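2-dehydropantoate 2-reductase (PDB 3WFI) acts as an NADH-binding D-mandelate dehydrogenase of the ketopantoate reductase family, interconverting D-mandelate and the corresponding 2-keto acid. Local coordinates at residues B[4-9]-B[74-79]; B[8-13]-B[129-134]; B[15-20]-B[44-49]. All blocks are in the same frame, centred on the assembly; numbering follows the deposited sequence.

Contact 1 (B[4-9]-B[74-79]); sequences AIAGAG and IILFTK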
loop_
_atom_site.group_PDB
_atom_site.type_symbol
_atom_site.label_atom_id
_atom_site.label_comp_id
_atom_site.label_asym_id
_atom_site.label_seq_id
_atom_site.Cartn_x
_atom_site.Cartn_y
_atom_site.Cartn_z
ATOM N N ALA B 4 -37.565 17.548 4.849
ATOM C CA ALA B 4 -36.368 18.375 4.953
ATOM C C ALA B 4 -35.432 18.010 3.806
ATOM O O ALA B 4 -35.179 16.829 3.542
ATOM C CB ALA B 4 -35.678 18.170 6.289
ATOM N N ILE B 5 -34.930 19.041 3.133
ATOM C CA ILE B 5 -33.926 18.895 2.092
ATOM C C ILE B 5 -32.584 19.270 2.712
ATOM O O ILE B 5 -32.305 20.448 2.919
ATOM C CB ILE B 5 -34.221 19.810 0.893
ATOM C CG1 ILE B 5 -35.650 19.578 0.361
ATOM C CG2 ILE B 5 -33.204 19.586 -0.226
ATOM C CD1 ILE B 5 -35.896 18.215 -0.226
ATOM N N ALA B 6 -31.792 18.255 3.056
ATOM C CA ALA B 6 -30.510 18.437 3.766
ATOM C C ALA B 6 -29.421 18.598 2.726
ATOM O O ALA B 6 -28.840 17.609 2.254
ATOM C CB ALA B 6 -30.214 17.251 4.654
ATOM N N GLY B 7 -29.187 19.854 2.344
ATOM C CA GLY B 7 -28.315 20.187 1.218
ATOM C C GLY B 7 -29.143 20.810 0.106
ATOM O O GLY B 7 -29.704 20.103 -0.738
ATOM N N ALA B 8 -29.228 22.134 0.107
ATOM C CA ALA B 8 -30.068 22.844 -0.842
ATOM C C ALA B 8 -29.263 23.419 -2.002
ATOM O O ALA B 8 -29.474 24.558 -2.396
ATOM C CB ALA B 8 -30.859 23.936 -0.131
ATOM N N GLY B 9 -28.336 22.625 -2.541
ATOM C CA GLY B 9 -27.620 22.977 -3.765
ATOM C C GLY B 9 -28.565 22.848 -4.947
ATOM O O GLY B 9 -29.782 22.852 -4.768
ATOM N N ILE B 74 -36.370 13.055 5.377
ATOM C CA ILE B 74 -35.167 13.817 5.067
ATOM C C ILE B 74 -34.591 13.260 3.767
ATOM O O ILE B 74 -34.319 12.056 3.655
ATOM C CB ILE B 74 -34.129 13.704 6.197
ATOM C CG1 ILE B 74 -34.707 14.194 7.520
ATOM C CG2 ILE B 74 -32.855 14.477 5.856
ATOM C CD1 ILE B 74 -33.817 13.905 8.711
ATOM N N ILE B 75 -34.391 14.132 2.787
ATOM C CA ILE B 75 -33.680 13.768 1.557
ATOM C C ILE B 75 -32.295 14.406 1.601
ATOM O O ILE B 75 -32.161 15.626 1.701
ATOM C CB ILE B 75 -34.433 14.213 0.284
ATOM C CG1 ILE B 75 -35.909 13.828 0.381
ATOM C CG2 ILE B 75 -33.799 13.589 -0.957
ATOM C CD1 ILE B 75 -36.738 14.235 -0.822
ATOM N N LEU B 76 -31.263 13.558 1.542
ATOM C CA LEU B 76 -29.885 13.981 1.745
ATOM C C LEU B 76 -29.200 14.283 0.421
ATOM O O LEU B 76 -29.142 13.414 -0.455
ATOM C CB LEU B 76 -29.094 12.871 2.455
ATOM C CG LEU B 76 -29.495 12.514 3.894
ATOM C CD1 LEU B 76 -28.823 11.210 4.291
ATOM C CD2 LEU B 76 -29.115 13.612 4.861
ATOM N N PHE B 77 -28.680 15.505 0.306
ATOM C CA PHE B 77 -27.849 15.935 -0.823
ATOM C C PHE B 77 -26.555 16.545 -0.272
ATOM O O PHE B 77 -26.212 17.680 -0.603
ATOM C CB PHE B 77 -28.557 17.013 -1.656
ATOM C CG PHE B 77 -29.806 16.537 -2.331
ATOM C CD1 PHE B 77 -29.732 15.870 -3.539
ATOM C CD2 PHE B 77 -31.050 16.729 -1.746
ATOM C CE1 PHE B 77 -30.876 15.403 -4.161
ATOM C CE2 PHE B 77 -32.204 16.267 -2.370
ATOM C CZ PHE B 77 -32.110 15.608 -3.578
ATOM N N THR B 78 -25.875 15.822 0.604
ATOM C CA THR B 78 -24.658 16.313 1.246
ATOM C C THR B 78 -23.507 15.372 0.905
ATOM O O THR B 78 -23.654 14.160 1.023
ATOM C CB THR B 78 -24.816 16.345 2.782
ATOM O OG1 THR B 78 -25.814 17.299 3.152
ATOM C CG2 THR B 78 -23.523 16.737 3.455
ATOM N N LYS B 79 -22.357 15.925 0.534
ATOM C CA LYS B 79 -21.169 15.097 0.284
ATOM C C LYS B 79 -20.792 14.255 1.502
ATOM O O LYS B 79 -21.054 14.635 2.646
ATOM C CB LYS B 79 -19.977 15.966 -0.136
ATOM C CG LYS B 79 -20.155 16.598 -1.503
ATOM C CD LYS B 79 -19.128 17.706 -1.765
ATOM C CE LYS B 79 -18.603 17.639 -3.185
ATOM N NZ LYS B 79 -17.447 18.544 -3.435
HETATM O O HOH W 1 -26.662 20.211 -1.679
#
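A4, I5 and A6 pair in parallel with I74, I75 and L76, joining strands 2-6 and 71-76 as buried neighbours in the large sheet of the nucleotide-binding domain. I75 is held through both of its backbone polar atoms: its N donates to A4 O at 2.9 Å, and its O accepts from A6 N at 3.0 Å. At the end of the strands A6 O takes two donors from just beyond strand 71-76. F77 N, tilted 30° from the carbonyl plane, lies 2.9 Å from A6 O, and T78 OG1, well above the opposite face, 3.2 Å from A6 O. Side chains sort to the two sides of the sheet. A6 CB rests against L76 CD2 (3.8 Å) on the side covered by helix 80-90. I5 and I75 lie side by side facing helix 10-21, with I5 CD1 4.1 Å from I75 CD1. The CG2 branch of I5, anti to its backbone N, meets F77 CD2 at 3.9 Å. G7, with phi at 114°, a backbone conformation suited to glycine, turns the chain away close against F77. A water accepts from G9 N and donates to F77 O, bridging the two loops. Such a parallel pair opening into a glycine-rich turn is the hallmark of the Rossmann fold.

Contact 2 (B[8-13]-B[129-134]); sequences AGAMGS and WTAGLE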
loop_
_atom_site.group_PDB
_atom_site.type_symbol
_atom_site.label_atom_id
_atom_site.label_comp_id
_atom_site.label_asym_id
_atom_site.label_seq_id
_atom_site.Cartn_x
_atom_site.Cartn_y
_atom_site.Cartn_z
ATOM N N ALA B 8 -29.228 22.134 0.107
ATOM C CA ALA B 8 -30.068 22.844 -0.842
ATOM C C ALA B 8 -29.263 23.419 -2.002
ATOM O O ALA B 8 -29.474 24.558 -2.396
ATOM C CB ALA B 8 -30.859 23.936 -0.131
ATOM N N GLY B 9 -28.336 22.625 -2.541
ATOM C CA GLY B 9 -27.620 22.977 -3.765
ATOM C C GLY B 9 -28.565 22.848 -4.947
ATOM O O GLY B 9 -29.782 22.852 -4.768
ATOM N N ALA B 10 -28.022 22.703 -6.150
ATOM C CA ALA B 10 -28.851 22.693 -7.361
ATOM C C ALA B 10 -29.889 21.560 -7.347
ATOM O O ALA B 10 -31.065 21.795 -7.602
ATOM C CB ALA B 10 -27.982 22.600 -8.618
ATOM N N MET B 11 -29.458 20.345 -7.027
ATOM C CA MET B 11 -30.361 19.188 -7.028
ATOM C C MET B 11 -31.362 19.251 -5.866
ATOM O O MET B 11 -32.542 18.982 -6.056
ATOM C CB MET B 11 -29.577 17.872 -6.960
ATOM C CG MET B 11 -30.406 16.629 -7.290
ATOM S SD MET B 11 -31.084 16.578 -8.971
ATOM C CE MET B 11 -29.574 16.768 -9.929
ATOM N N GLY B 12 -30.886 19.602 -4.673
ATOM C CA GLY B 12 -31.769 19.788 -3.520
ATOM C C GLY B 12 -32.831 20.847 -3.792
ATOM O O GLY B 12 -33.999 20.692 -3.420
ATOM N N SER B 13 -32.423 21.929 -4.437
ATOM C CA SER B 13 -33.353 22.991 -4.808
ATOM C C SER B 13 -34.385 22.503 -5.827
ATOM O O SER B 13 -35.543 22.882 -5.748
ATOM C CB SER B 13 -32.602 24.211 -5.339
ATOM O OG SER B 13 -31.865 24.850 -4.302
ATOM N N TRP B 129 -31.873 13.347 -12.699
ATOM C CA TRP B 129 -32.212 14.736 -13.002
ATOM C C TRP B 129 -30.952 15.578 -13.120
ATOM O O TRP B 129 -29.918 15.204 -12.587
ATOM C CB TRP B 129 -33.106 15.311 -11.889
ATOM C CG TRP B 129 -34.467 14.729 -11.897
ATOM C CD1 TRP B 129 -34.924 13.681 -11.140
ATOM C CD2 TRP B 129 -35.560 15.143 -12.717
ATOM N NE1 TRP B 129 -36.240 13.426 -11.444
ATOM C CE2 TRP B 129 -36.653 14.310 -12.408
ATOM C CE3 TRP B 129 -35.718 16.133 -13.698
ATOM C CZ2 TRP B 129 -37.898 14.445 -13.035
ATOM C CZ3 TRP B 129 -36.954 16.272 -14.312
ATOM C CH2 TRP B 129 -38.027 15.429 -13.979
ATOM N N THR B 130 -31.048 16.715 -13.811
ATOM C CA THR B 130 -29.982 17.705 -13.790
ATOM C C THR B 130 -30.485 19.006 -13.162
ATOM O O THR B 130 -31.687 19.238 -13.046
ATOM C CB THR B 130 -29.406 17.970 -15.206
ATOM O OG1 THR B 130 -30.431 18.483 -16.055
ATOM C CG2 THR B 130 -28.859 16.691 -15.808
ATOM N N ALA B 131 -29.552 19.844 -12.731
ATOM C CA ALA B 131 -29.885 21.121 -12.101
ATOM C C ALA B 131 -28.640 21.985 -12.019
ATOM O O ALA B 131 -27.555 21.475 -11.777
ATOM C CB ALA B 131 -30.448 20.895 -10.696
ATOM N N GLY B 132 -28.803 23.293 -12.193
ATOM C CA GLY B 132 -27.674 24.217 -12.126
ATOM C C GLY B 132 -27.880 25.313 -11.110
ATOM O O GLY B 132 -28.957 25.904 -11.057
ATOM N N LEU B 133 -26.844 25.589 -10.314
ATOM C CA LEU B 133 -26.859 26.690 -9.354
ATOM C C LEU B 133 -26.174 27.925 -9.957
ATOM O O LEU B 133 -24.952 27.986 -10.040
ATOM C CB LEU B 133 -26.172 26.256 -8.057
ATOM C CG LEU B 133 -26.347 27.108 -6.795
ATOM C CD1 LEU B 133 -27.809 27.413 -6.517
ATOM C CD2 LEU B 133 -25.723 26.401 -5.600
ATOM N N GLU B 134 -26.975 28.904 -10.379
ATOM C CA GLU B 134 -26.470 30.109 -11.048
ATOM C C GLU B 134 -25.835 31.071 -10.056
ATOM O O GLU B 134 -24.792 31.673 -10.334
ATOM C CB GLU B 134 -27.603 30.824 -11.793
ATOM C CG GLU B 134 -28.270 29.987 -12.878
ATOM C CD GLU B 134 -27.480 29.968 -14.176
ATOM O OE1 GLU B 134 -27.420 31.025 -14.840
ATOM O OE2 GLU B 134 -26.927 28.905 -14.537
#
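A10 and A131 meet methyl to methyl, their CB atoms 3.6 Å apart, where the first turn of helix 10-21 faces the chain leading into strand 132-135. Each methyl also presses on the other's backbone: A131 CB sits 3.3 Å from A10 O, and A10 CB 3.4 Å from A131 O, so the helix start and the segment 129-134 come close through two small methyl groups. L133 extends the apolar patch on one flank, its CB lying 4.1 Å from A10 CB. On the other flank M11 starts with CG anti to its backbone N (chi1 -166°), then bends at both chi2 and chi3, which curls the thioether back towards the loop at W129-A131. Its chain crosses that of W129 at about a right angle. SD of M11 touches W129 CB at 3.8 Å, and its CE comes as near as 3.1 Å to W129 O; the indole itself leads away, with NE1 bonded to L172 O. Within the turn, G9 O accepts from both S13 N and S13 OG, tying the N-cap residue to the helix. G9 and G12 belong to a GxGxxG sequence, and A10, M11 and A131 are NAD(+)-binding residues, although this chain carries no cofactor: the contact forms part of the dinucleotide site at the helix start of a Rossmann fold.

Contact 3 (B[15-20]-B[44-49]); sequences FGLMLH and LQANFN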
loop_
_atom_site.group_PDB
_atom_site.type_symbol
_atom_site.label_atom_id
_atom_site.label_comp_id
_atom_site.label_asym_id
_atom_site.label_seq_id
_atom_site.Cartn_x
_atom_site.Cartn_y
_atom_site.Cartn_z
ATOM N N PHE B 15 -35.494 19.346 -6.128
ATOM C CA PHE B 15 -36.377 18.464 -5.359
ATOM C C PHE B 15 -37.296 19.275 -4.446
ATOM O O PHE B 15 -38.501 19.052 -4.425
ATOM C CB PHE B 15 -35.575 17.446 -4.539
ATOM C CG PHE B 15 -35.207 16.197 -5.298
ATOM C CD1 PHE B 15 -34.397 16.267 -6.426
ATOM C CD2 PHE B 15 -35.636 14.947 -4.867
ATOM C CE1 PHE B 15 -34.050 15.137 -7.126
ATOM C CE2 PHE B 15 -35.290 13.800 -5.566
ATOM C CZ PHE B 15 -34.489 13.900 -6.698
ATOM N N GLY B 16 -36.728 20.239 -3.732
ATOM C CA GLY B 16 -37.488 21.115 -2.853
ATOM C C GLY B 16 -38.586 21.878 -3.575
ATOM O O GLY B 16 -39.736 21.927 -3.116
ATOM N N LEU B 17 -38.233 22.469 -4.711
ATOM C CA LEU B 17 -39.203 23.198 -5.516
ATOM C C LEU B 17 -40.324 22.297 -6.034
ATOM O O LEU B 17 -41.516 22.622 -5.896
ATOM C CB LEU B 17 -38.511 23.863 -6.695
ATOM C CG LEU B 17 -39.432 24.762 -7.513
ATOM C CD1 LEU B 17 -39.949 25.923 -6.672
ATOM C CD2 LEU B 17 -38.690 25.268 -8.744
ATOM N N MET B 18 -39.948 21.168 -6.626
ATOM C CA MET B 18 -40.931 20.279 -7.218
ATOM C C MET B 18 -41.861 19.705 -6.137
ATOM O O MET B 18 -43.080 19.682 -6.310
ATOM C CB MET B 18 -40.258 19.185 -8.026
ATOM C CG MET B 18 -39.594 19.732 -9.277
ATOM S SD MET B 18 -38.634 18.521 -10.175
ATOM C CE MET B 18 -39.911 17.569 -10.987
ATOM N N LEU B 19 -41.291 19.304 -5.009
ATOM C CA LEU B 19 -42.079 18.795 -3.882
ATOM C C LEU B 19 -43.031 19.837 -3.299
ATOM O O LEU B 19 -44.157 19.520 -2.913
ATOM C CB LEU B 19 -41.154 18.271 -2.780
ATOM C CG LEU B 19 -40.500 16.933 -3.121
ATOM C CD1 LEU B 19 -39.295 16.677 -2.225
ATOM C CD2 LEU B 19 -41.510 15.795 -3.016
ATOM N N HIS B 20 -42.556 21.069 -3.202
ATOM C CA HIS B 20 -43.353 22.187 -2.726
ATOM C C HIS B 20 -44.544 22.447 -3.640
ATOM O O HIS B 20 -45.683 22.552 -3.166
ATOM C CB HIS B 20 -42.490 23.437 -2.646
ATOM C CG HIS B 20 -43.276 24.688 -2.443
ATOM N ND1 HIS B 20 -43.560 25.556 -3.475
ATOM C CD2 HIS B 20 -43.863 25.205 -1.342
ATOM C CE1 HIS B 20 -44.274 26.565 -3.013
ATOM N NE2 HIS B 20 -44.470 26.376 -1.721
ATOM N N LEU B 44 -36.723 31.132 -3.277
ATOM C CA LEU B 44 -35.911 30.442 -4.268
ATOM C C LEU B 44 -36.372 30.842 -5.666
ATOM O O LEU B 44 -37.540 30.652 -6.007
ATOM C CB LEU B 44 -36.031 28.933 -4.106
ATOM C CG LEU B 44 -35.340 28.078 -5.170
ATOM C CD1 LEU B 44 -33.847 28.365 -5.193
ATOM C CD2 LEU B 44 -35.611 26.608 -4.905
ATOM N N GLN B 45 -35.448 31.373 -6.467
ATOM C CA GLN B 45 -35.750 31.785 -7.837
ATOM C C GLN B 45 -35.255 30.722 -8.806
ATOM O O GLN B 45 -34.101 30.290 -8.731
ATOM C CB GLN B 45 -35.071 33.121 -8.165
ATOM C CG GLN B 45 -35.545 34.289 -7.317
ATOM C CD GLN B 45 -36.968 34.723 -7.607
ATOM O OE1 GLN B 45 -37.410 34.741 -8.756
ATOM N NE2 GLN B 45 -37.686 35.112 -6.560
ATOM N N ALA B 46 -36.119 30.312 -9.724
ATOM C CA ALA B 46 -35.776 29.255 -10.660
ATOM C C ALA B 46 -36.196 29.598 -12.077
ATOM O O ALA B 46 -37.244 30.198 -12.300
ATOM C CB ALA B 46 -36.409 27.943 -10.231
ATOM N N ASN B 47 -35.347 29.226 -13.027
ATOM C CA ASN B 47 -35.753 29.100 -14.407
ATOM C C ASN B 47 -36.122 27.646 -14.631
ATOM O O ASN B 47 -35.247 26.780 -14.743
ATOM C CB ASN B 47 -34.638 29.474 -15.369
ATOM C CG ASN B 47 -34.982 29.068 -16.792
ATOM O OD1 ASN B 47 -36.023 29.454 -17.309
ATOM N ND2 ASN B 47 -34.158 28.224 -17.397
ATOM N N PHE B 48 -37.417 27.373 -14.710
ATOM C CA PHE B 48 -37.856 25.989 -14.702
ATOM C C PHE B 48 -37.832 25.379 -16.115
ATOM O O PHE B 48 -36.854 24.748 -16.466
ATOM C CB PHE B 48 -39.175 25.828 -13.936
ATOM C CG PHE B 48 -39.347 24.461 -13.330
ATOM C CD1 PHE B 48 -39.639 24.295 -11.980
ATOM C CD2 PHE B 48 -39.185 23.330 -14.115
ATOM C CE1 PHE B 48 -39.799 23.023 -11.450
ATOM C CE2 PHE B 48 -39.335 22.062 -13.585
ATOM C CZ PHE B 48 -39.642 21.906 -12.254
ATOM N N ASN B 49 -38.853 25.561 -16.942
ATOM C CA ASN B 49 -38.853 24.926 -18.276
ATOM C C ASN B 49 -39.453 25.806 -19.381
ATOM O O ASN B 49 -40.338 25.342 -20.089
ATOM C CB ASN B 49 -39.616 23.587 -18.245
ATOM C CG ASN B 49 -38.918 22.512 -17.426
ATOM O OD1 ASN B 49 -37.696 22.465 -17.351
ATOM N ND2 ASN B 49 -39.705 21.622 -16.831
#
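L17 and F48 reach across from facing sides and lie alongside one another, their ends running opposite ways, with L17 CD2 lodged 3.5 Å from F48 CD1. Both residues hold CG anti to the backbone N, L17 at chi1 -174° and F48 at -152°, which extends each side chain across the gap between helix 10-21 and the segment 44-49. The same CD2 branch of L17 touches A46 CB at 3.8 Å, so one methyl serves two partners. L44, at the start of the strand, brings its CD2 to 4.4 Å from L17 CB. The partner strand, 44-47, belongs to a small mixed sheet separate from the large Rossmann sheet, and the contact seats it against the helix that follows the first strand of the Rossmann fold. L44 and A46 of the strand, and F48 just after it, direct their CB atoms towards the helix, while those of Q45 and N47 point away. M18 meets F48 differently, its chain crossing the aromatic side chain nearly at right angles. Its CG, beside the backbone N, lies at the ring edge near the ring plane, 3.7 Å from F48 CZ. A bend at chi3 (76°) then turns CE away from the straight course of the chain, and M18 SD makes a Met-aromatic contact, 5.4 Å from the F48 ring centroid. R14 and Q21 of the same helix also touch the F48 side chain.

Helix 10-21 and its leading turn connect all three contacts: contacts 1 and 2 share A8 and G9, and contacts 2 and 3 use successive parts of the helix. The centres of contacts 1 and 2 lie about 11 Å apart, those of contacts 2 and 3 about 9 Å. F77 packs against the helix, its CE1 3.4 Å from M11 CG and its ring edge-to-face with F15, which brings contact 1 against both others. M18 CE of contact 3 lies 4.1 Å from W129 CH2 of contact 2. NAD(+)-binding residues fall in contact 1 (K79) and contact 2 (A10, M11, A131), while contact 3 is set back, with about 8 Å between the side chains of M18 and M11.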